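Local coordinates for esterase D (Cellvibrio japonicus, PDB 2W87), which probably hydrolyses feruloyl esters in plant cell-wall polysaccharides and, through the family 35 carbohydrate-binding module present here, binds glucuronic acid with the aid of calcium, at residues 20-25 and 120-125; 29-34 and 39-44; 55-60 and 69-74. All coordinates share one frame; numbering follows the deposited sequence.

Contact 1 of 3, residues 20-25 and 120-125. With CA (calcium ion), chain D; GCU (alpha-D-glucopyranuronic acid), chain E.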
# COMPACT_ATOMS: atom_id res chain seq x y z
N ASN A 20 -10.96 11.76 1.93
CA ASN A 20 -12.23 11.09 1.64
C ASN A 20 -13.10 11.89 0.68
O ASN A 20 -14.32 11.70 0.64
CB ASN A 20 -13.00 10.91 2.93
CG ASN A 20 -13.29 12.25 3.64
OD1 ASN A 20 -13.04 13.36 3.10
ND2 ASN A 20 -13.80 12.15 4.84
N ASN A 21 -12.48 12.73 -0.13
CA ASN A 21 -13.19 13.66 -1.02
C ASN A 21 -13.39 13.15 -2.45
O ASN A 21 -13.76 13.92 -3.34
CB ASN A 21 -12.46 15.01 -1.06
CG ASN A 21 -11.08 14.90 -1.67
OD1 ASN A 21 -10.42 13.88 -1.52
ND2 ASN A 21 -10.65 15.94 -2.38
N HIS A 22 -13.13 11.88 -2.68
CA HIS A 22 -13.50 11.22 -3.93
C HIS A 22 -14.23 9.95 -3.55
O HIS A 22 -13.77 9.21 -2.70
CB HIS A 22 -12.26 10.82 -4.74
CG HIS A 22 -11.40 11.98 -5.15
ND1 HIS A 22 -11.85 12.98 -5.98
CD2 HIS A 22 -10.10 12.25 -4.89
CE1 HIS A 22 -10.87 13.84 -6.19
NE2 HIS A 22 -9.80 13.42 -5.54
N THR A 23 -15.35 9.66 -4.21
CA THR A 23 -16.12 8.48 -3.85
C THR A 23 -15.41 7.19 -4.24
O THR A 23 -14.51 7.18 -5.07
CB THR A 23 -17.51 8.54 -4.51
OG1 THR A 23 -17.36 8.66 -5.93
CG2 THR A 23 -18.32 9.74 -3.96
N GLY A 24 -15.82 6.10 -3.60
CA GLY A 24 -15.52 4.74 -4.06
C GLY A 24 -14.52 3.98 -3.20
O GLY A 24 -14.28 2.81 -3.45
N PHE A 25 -13.95 4.66 -2.20
CA PHE A 25 -13.02 4.05 -1.26
C PHE A 25 -13.81 3.18 -0.28
O PHE A 25 -15.06 3.22 -0.26
CB PHE A 25 -12.26 5.11 -0.47
CG PHE A 25 -13.16 6.07 0.26
CD1 PHE A 25 -13.68 5.74 1.50
CD2 PHE A 25 -13.50 7.27 -0.30
CE1 PHE A 25 -14.54 6.60 2.16
CE2 PHE A 25 -14.33 8.13 0.35
CZ PHE A 25 -14.85 7.78 1.61
N LEU A 120 2.39 8.81 -5.23
CA LEU A 120 1.61 7.62 -5.52
C LEU A 120 0.21 7.95 -6.03
O LEU A 120 -0.24 9.08 -5.94
CB LEU A 120 1.47 6.76 -4.25
CG LEU A 120 2.74 6.05 -3.77
CD1 LEU A 120 2.44 5.36 -2.40
CD2 LEU A 120 3.22 5.04 -4.79
N PRO A 121 -0.50 6.93 -6.54
CA PRO A 121 -1.92 7.13 -6.67
C PRO A 121 -2.52 7.25 -5.26
O PRO A 121 -1.80 7.09 -4.26
CB PRO A 121 -2.40 5.83 -7.31
CG PRO A 121 -1.23 5.10 -7.72
CD PRO A 121 -0.08 5.57 -6.89
N ASN A 122 -3.82 7.53 -5.18
CA ASN A 122 -4.51 7.45 -3.90
C ASN A 122 -4.69 5.98 -3.55
O ASN A 122 -5.11 5.19 -4.40
CB ASN A 122 -5.86 8.16 -3.99
CG ASN A 122 -5.73 9.68 -4.08
OD1 ASN A 122 -4.71 10.26 -3.67
ND2 ASN A 122 -6.77 10.33 -4.57
N ILE A 123 -4.37 5.60 -2.31
CA ILE A 123 -4.36 4.18 -1.90
C ILE A 123 -5.48 3.91 -0.93
O ILE A 123 -5.51 4.43 0.18
CB ILE A 123 -3.01 3.79 -1.24
CG1 ILE A 123 -1.83 4.18 -2.14
CG2 ILE A 123 -3.04 2.32 -0.78
CD1 ILE A 123 -1.78 3.50 -3.49
N ASP A 124 -6.41 3.06 -1.33
CA ASP A 124 -7.58 2.79 -0.49
C ASP A 124 -7.30 1.81 0.62
O ASP A 124 -7.72 2.01 1.76
CB ASP A 124 -8.71 2.22 -1.35
CG ASP A 124 -9.95 1.89 -0.57
OD1 ASP A 124 -10.23 2.57 0.44
OD2 ASP A 124 -10.68 0.98 -0.99
N SER A 125 -6.61 0.74 0.27
CA SER A 125 -6.39 -0.36 1.19
C SER A 125 -5.29 -1.30 0.72
O SER A 125 -4.96 -1.35 -0.47
CB SER A 125 -7.66 -1.15 1.31
OG SER A 125 -8.06 -1.72 0.07
CA CA D . -9.68 2.87 2.76
C1 GCU E . -5.81 15.91 -6.93
C2 GCU E . -6.71 14.84 -6.31
C3 GCU E . -5.97 14.16 -5.17
C4 GCU E . -4.73 13.49 -5.74
C5 GCU E . -3.88 14.57 -6.43
C6 GCU E . -2.63 14.00 -7.09
O1 GCU E . -5.49 16.82 -5.88
O2 GCU E . -7.88 15.45 -5.81
O3 GCU E . -6.79 13.18 -4.53
O4 GCU E . -3.93 12.87 -4.70
O5 GCU E . -4.64 15.21 -7.46
O6A GCU E . -1.95 13.24 -6.39
O6B GCU E . -2.36 14.31 -8.27
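One wall of the glucuronic acid pocket in this carbohydrate-binding module forms where His22, on a loop, meets Asn122 at the start of strand 122-129. The two side chains cross at about a right angle, yet the planes of ring and amide are only 28° apart. His22 turns its ring edge to the sugar: NE2 is hydrogen-bonded to O2 of the glucuronic acid at 2.8 Å and, at the longer distance of 3.2 Å, His22 NE2 also bonds to O3. Trp91 stacks on the His22 ring, which would limit its rotation, while the Asn122 amide approaches O3 and O4 of the sugar.

The second touching pair lies beside a calcium ion. Phe25 CB packs 3.4 Å from Asp124 OD1, and the backbone O of His22 lies in plane at the edge of the Phe25 ring. With CG anti to the backbone N (chi1 179°), Asp124 can chelate: its OD1 and its own carbonyl O each lie 2.4 Å from the calcium, whose shell is completed by Gln5, Glu6, Thr26 and Gly29. Asp124 OD2 forms a salt bridge to Arg58. A carboxylate shared between metal and guanidinium would probably be held ionised, and Arg58, bonded to both Asp124 OD2 and Gly24 O, ties the loop to the strand that binds the calcium.

Contact 2 of 3, residues 29-34 and 39-44. With CA (calcium ion), chain C; CA (calcium ion), chain D; GCU (alpha-D-glucopyranuronic acid), chain E.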
# COMPACT_ATOMS: atom_id res chain seq x y z
N GLY A 29 -11.58 6.27 4.38
CA GLY A 29 -10.96 7.10 3.34
C GLY A 29 -9.88 6.39 2.54
O GLY A 29 -9.95 5.19 2.28
N PHE A 30 -8.88 7.16 2.16
CA PHE A 30 -7.76 6.66 1.38
C PHE A 30 -6.53 7.50 1.68
O PHE A 30 -6.64 8.63 2.15
CB PHE A 30 -8.08 6.71 -0.11
CG PHE A 30 -8.57 8.05 -0.61
CD1 PHE A 30 -7.68 9.04 -0.97
CD2 PHE A 30 -9.92 8.31 -0.73
CE1 PHE A 30 -8.13 10.26 -1.43
CE2 PHE A 30 -10.38 9.51 -1.20
CZ PHE A 30 -9.48 10.49 -1.55
N ALA A 31 -5.36 6.91 1.51
CA ALA A 31 -4.11 7.62 1.74
C ALA A 31 -3.75 8.40 0.47
O ALA A 31 -3.66 7.83 -0.63
CB ALA A 31 -2.99 6.63 2.11
N ASN A 32 -3.51 9.70 0.64
CA ASN A 32 -3.12 10.59 -0.44
C ASN A 32 -1.71 11.11 -0.22
O ASN A 32 -1.50 12.00 0.61
CB ASN A 32 -4.10 11.76 -0.49
CG ASN A 32 -3.72 12.82 -1.50
OD1 ASN A 32 -2.74 12.67 -2.24
ND2 ASN A 32 -4.51 13.90 -1.55
N THR A 33 -0.73 10.55 -0.91
CA THR A 33 0.66 11.00 -0.74
C THR A 33 0.88 12.41 -1.28
O THR A 33 0.25 12.82 -2.26
CB THR A 33 1.68 10.09 -1.47
OG1 THR A 33 1.36 10.01 -2.87
CG2 THR A 33 1.71 8.70 -0.85
N ASN A 34 1.77 13.13 -0.61
CA ASN A 34 2.46 14.25 -1.20
C ASN A 34 2.85 13.92 -2.63
O ASN A 34 3.21 12.78 -2.92
CB ASN A 34 3.76 14.52 -0.44
CG ASN A 34 3.54 15.02 0.98
OD1 ASN A 34 2.53 15.66 1.27
ND2 ASN A 34 4.51 14.74 1.88
N ALA A 39 7.54 9.69 -1.60
CA ALA A 39 6.41 9.77 -0.67
C ALA A 39 5.77 8.38 -0.52
O ALA A 39 5.51 7.70 -1.51
CB ALA A 39 5.41 10.82 -1.12
N ALA A 40 5.51 7.98 0.73
CA ALA A 40 5.13 6.61 1.03
C ALA A 40 3.83 6.43 1.80
O ALA A 40 3.29 7.37 2.45
CB ALA A 40 6.28 5.90 1.75
N VAL A 41 3.32 5.20 1.68
CA VAL A 41 2.29 4.68 2.57
C VAL A 41 2.92 3.49 3.24
O VAL A 41 3.61 2.69 2.57
CB VAL A 41 0.98 4.28 1.84
CG1 VAL A 41 -0.09 3.82 2.86
CG2 VAL A 41 0.47 5.45 1.02
N VAL A 42 2.72 3.36 4.55
CA VAL A 42 3.38 2.31 5.33
C VAL A 42 2.38 1.53 6.18
O VAL A 42 1.52 2.11 6.86
CB VAL A 42 4.51 2.87 6.24
CG1 VAL A 42 5.27 1.75 6.95
CG2 VAL A 42 5.47 3.75 5.46
N TRP A 43 2.51 0.20 6.10
CA TRP A 43 1.73 -0.75 6.89
C TRP A 43 2.66 -1.66 7.65
O TRP A 43 3.85 -1.77 7.34
CB TRP A 43 0.86 -1.64 6.01
CG TRP A 43 -0.07 -0.92 5.08
CD1 TRP A 43 -1.32 -0.55 5.34
CD2 TRP A 43 0.21 -0.52 3.74
NE1 TRP A 43 -1.87 0.09 4.25
CE2 TRP A 43 -0.95 0.11 3.24
CE3 TRP A 43 1.32 -0.64 2.90
CZ2 TRP A 43 -1.03 0.60 1.96
CZ3 TRP A 43 1.23 -0.15 1.61
CH2 TRP A 43 0.08 0.47 1.16
N ALA A 44 2.10 -2.38 8.61
CA ALA A 44 2.86 -3.35 9.39
C ALA A 44 2.05 -4.63 9.52
O ALA A 44 0.89 -4.59 9.94
CB ALA A 44 3.19 -2.82 10.76
CA CA C . -1.30 12.93 -4.08
CA CA D . -9.68 2.87 2.76
C1 GCU E . -5.81 15.91 -6.93
C2 GCU E . -6.71 14.84 -6.31
C3 GCU E . -5.97 14.16 -5.17
C4 GCU E . -4.73 13.49 -5.74
C5 GCU E . -3.88 14.57 -6.43
C6 GCU E . -2.63 14.00 -7.09
O1 GCU E . -5.49 16.82 -5.88
O2 GCU E . -7.88 15.45 -5.81
O3 GCU E . -6.79 13.18 -4.53
O4 GCU E . -3.93 12.87 -4.70
O5 GCU E . -4.64 15.21 -7.46
O6A GCU E . -1.95 13.24 -6.39
O6B GCU E . -2.36 14.31 -8.27
O HOH W 1 0.51 11.63 -5.15
O HOH W 2 -1.56 15.26 -3.46
O HOH W 3 -1.89 10.52 -4.09
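Ala31 and Thr33, on alternate positions of strand 30-33, meet Val41 and Ala39 through small apolar groups. Val41 CG2 touches Ala31 CB at 3.8 Å, and Val41 CG2 also touches Thr33 CG2 at 3.9 Å. Thr33 and Val41 cross at about a right angle. Further along, Thr33 CB packs 3.8 Å from Ala39 CB, which also approaches the carbonyl of Asn34.

The polar side of Thr33 is held as well. Its chi1 of 57° sets OG1 between the backbone N and carbonyl carbon while CG2 faces the valine; OG1 receives a hydrogen bond from Leu120 N and donates one, at 2.9 Å, to water 1, a ligand of the calcium at the sugar. That ion takes Thr33 O at 2.4 Å, together with Asn32 OD1, Asn35 OD1 and three waters. Glucuronic acid completes the shell with its carboxylate O6A at 2.4 Å and its hydroxyl O4 at 2.7 Å, so the ion bridges protein and ligand. Asn32, whose CB points away from segment 39-44, is steadied by a bond from ND2 to Asp19.

Val41 CG1 lies over one face of Trp43, toward the rim. Strand 30-33 pairs with 16-19, whereas 40-47 pairs with 11-14, 133-135 and 106-114 in the larger sheet; the axes of 30-33 and 40-44 approach to 7.5 Å, their directions 141° apart.

Contact 3 of 3, residues 55-60 and 69-74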
# COMPACT_ATOMS: atom_id res chain seq x y z
N LEU A 55 -0.25 -9.67 -1.91
CA LEU A 55 -0.65 -8.34 -1.47
C LEU A 55 -1.50 -7.76 -2.57
O LEU A 55 -1.10 -7.81 -3.73
CB LEU A 55 0.56 -7.43 -1.26
CG LEU A 55 1.59 -7.87 -0.24
CD1 LEU A 55 2.52 -6.72 0.09
CD2 LEU A 55 0.95 -8.35 1.01
N THR A 56 -2.67 -7.22 -2.21
CA THR A 56 -3.53 -6.58 -3.16
C THR A 56 -3.73 -5.14 -2.71
O THR A 56 -4.21 -4.88 -1.61
CB THR A 56 -4.86 -7.35 -3.29
OG1 THR A 56 -4.60 -8.67 -3.80
CG2 THR A 56 -5.82 -6.64 -4.22
N ILE A 57 -3.31 -4.21 -3.56
CA ILE A 57 -3.40 -2.78 -3.29
C ILE A 57 -4.51 -2.18 -4.11
O ILE A 57 -4.49 -2.28 -5.34
CB ILE A 57 -2.07 -2.10 -3.69
CG1 ILE A 57 -0.92 -2.66 -2.86
CG2 ILE A 57 -2.16 -0.56 -3.56
CD1 ILE A 57 0.44 -2.20 -3.37
N ARG A 58 -5.50 -1.59 -3.45
CA ARG A 58 -6.61 -0.94 -4.15
C ARG A 58 -6.31 0.56 -4.25
O ARG A 58 -5.96 1.20 -3.25
CB ARG A 58 -7.92 -1.18 -3.41
CG ARG A 58 -9.13 -0.78 -4.22
CD ARG A 58 -10.39 -1.37 -3.64
NE ARG A 58 -11.56 -1.11 -4.49
CZ ARG A 58 -12.40 -0.10 -4.31
NH1 ARG A 58 -12.24 0.76 -3.31
NH2 ARG A 58 -13.42 0.04 -5.15
N TYR A 59 -6.45 1.12 -5.44
CA TYR A 59 -5.95 2.48 -5.68
C TYR A 59 -6.75 3.18 -6.77
O TYR A 59 -7.43 2.54 -7.58
CB TYR A 59 -4.48 2.45 -6.07
CG TYR A 59 -4.24 1.91 -7.45
CD1 TYR A 59 -4.08 2.76 -8.55
CD2 TYR A 59 -4.22 0.55 -7.68
CE1 TYR A 59 -3.90 2.24 -9.84
CE2 TYR A 59 -4.02 0.03 -8.97
CZ TYR A 59 -3.86 0.89 -10.03
OH TYR A 59 -3.69 0.38 -11.32
N ALA A 60 -6.63 4.51 -6.80
CA ALA A 60 -7.20 5.34 -7.86
C ALA A 60 -6.10 6.24 -8.38
O ALA A 60 -5.37 6.81 -7.60
CB ALA A 60 -8.34 6.18 -7.32
N GLY A 69 5.18 2.32 -7.84
CA GLY A 69 5.74 2.33 -6.51
C GLY A 69 6.84 1.29 -6.32
O GLY A 69 6.93 0.28 -7.02
N SER A 70 7.70 1.60 -5.38
CA SER A 70 8.67 0.65 -4.86
C SER A 70 8.06 0.11 -3.58
O SER A 70 7.56 0.87 -2.78
CB SER A 70 9.99 1.36 -4.58
OG SER A 70 10.80 0.57 -3.75
N LEU A 71 8.09 -1.19 -3.39
CA LEU A 71 7.52 -1.76 -2.17
C LEU A 71 8.64 -2.50 -1.47
O LEU A 71 9.21 -3.43 -2.05
CB LEU A 71 6.36 -2.71 -2.49
CG LEU A 71 5.66 -3.21 -1.21
CD1 LEU A 71 4.18 -3.38 -1.39
CD2 LEU A 71 6.27 -4.47 -0.67
N VAL A 72 8.97 -2.09 -0.25
CA VAL A 72 10.08 -2.70 0.49
C VAL A 72 9.58 -3.25 1.82
O VAL A 72 8.64 -2.72 2.41
CB VAL A 72 11.29 -1.74 0.71
CG1 VAL A 72 11.80 -1.21 -0.63
CG2 VAL A 72 10.93 -0.56 1.66
N ILE A 73 10.20 -4.34 2.26
CA ILE A 73 9.85 -4.95 3.53
C ILE A 73 11.00 -4.70 4.49
O ILE A 73 12.17 -4.98 4.18
CB ILE A 73 9.58 -6.43 3.36
CG1 ILE A 73 8.44 -6.64 2.37
CG2 ILE A 73 9.25 -7.06 4.68
CD1 ILE A 73 8.07 -8.09 2.18
N ASN A 74 10.69 -4.14 5.64
CA ASN A 74 11.69 -3.82 6.65
C ASN A 74 12.85 -2.97 6.12
O ASN A 74 14.02 -3.24 6.37
CB ASN A 74 12.14 -5.11 7.32
CG ASN A 74 11.06 -5.71 8.18
OD1 ASN A 74 10.13 -5.01 8.65
ND2 ASN A 74 11.16 -7.01 8.42
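Leu55 places CG anti to the carbonyl carbon (chi1 -60°) and Leu71 extends CG opposite its backbone N (chi1 -174°), and together these torsions bring the two CD1 methyls within contact. Each side chain leaves its strand toward the other, and the methyls CD1 of Leu55 and CD1 of Leu71 come to 4.0 Å, tip to tip, on side chains set at a slant. Leu71 departs from a fully staggered shape, its chi2 standing at 145°. Ile57, two residues beyond Leu55 on the same strand face, joins at longer range, its CD1 lying 4.4 Å from Leu71 CD1. The single Leu71 methyl therefore serves as a common contact for two branched residues.

The backbones stay well apart, with Leu55 CA 10.5 Å from Leu71 CA. This spacing illustrates the general case of facing sheets in a beta sandwich, where strands meet through their side chains alone. The interaction is wholly apolar and plain core packing; the side chain of Ile57 is about 14 Å from the bound sugar.

Strand 51-60 lies between 122-129 and 95-103 in the four-stranded sheet, and Leu126 and Val128 of the former touch Ile57 and Leu55 respectively. Across the core, strand 69-73 pairs with 80-83 and 106-114: Tyr81, Val83 and Val110 touch Leu71, while Val83 and Leu112 pack on Ile57.

How the contacts relate
From the N terminus the chain first passes through residues 20-25, whose partner arrives only about a hundred residues later. Within that long excursion two short loops close in series: contact 2, as strand 30-33 gives way to strand 40-47, and then contact 3, between strands 51-60 and 69-73. Neither crosses the other. When residues 120-125 finally return to close contact 1, they touch both: the Ile123 carbonyl probably bonds to the backbone of Ala31 in contact 2, and strand 122-129 lies beside strand 51-60 in the same sheet. Contacts 1 and 2 share the sugar and one calcium, while the calcium at the sugar is bound from contact 2; contact 3 joins the two sheets in the interior.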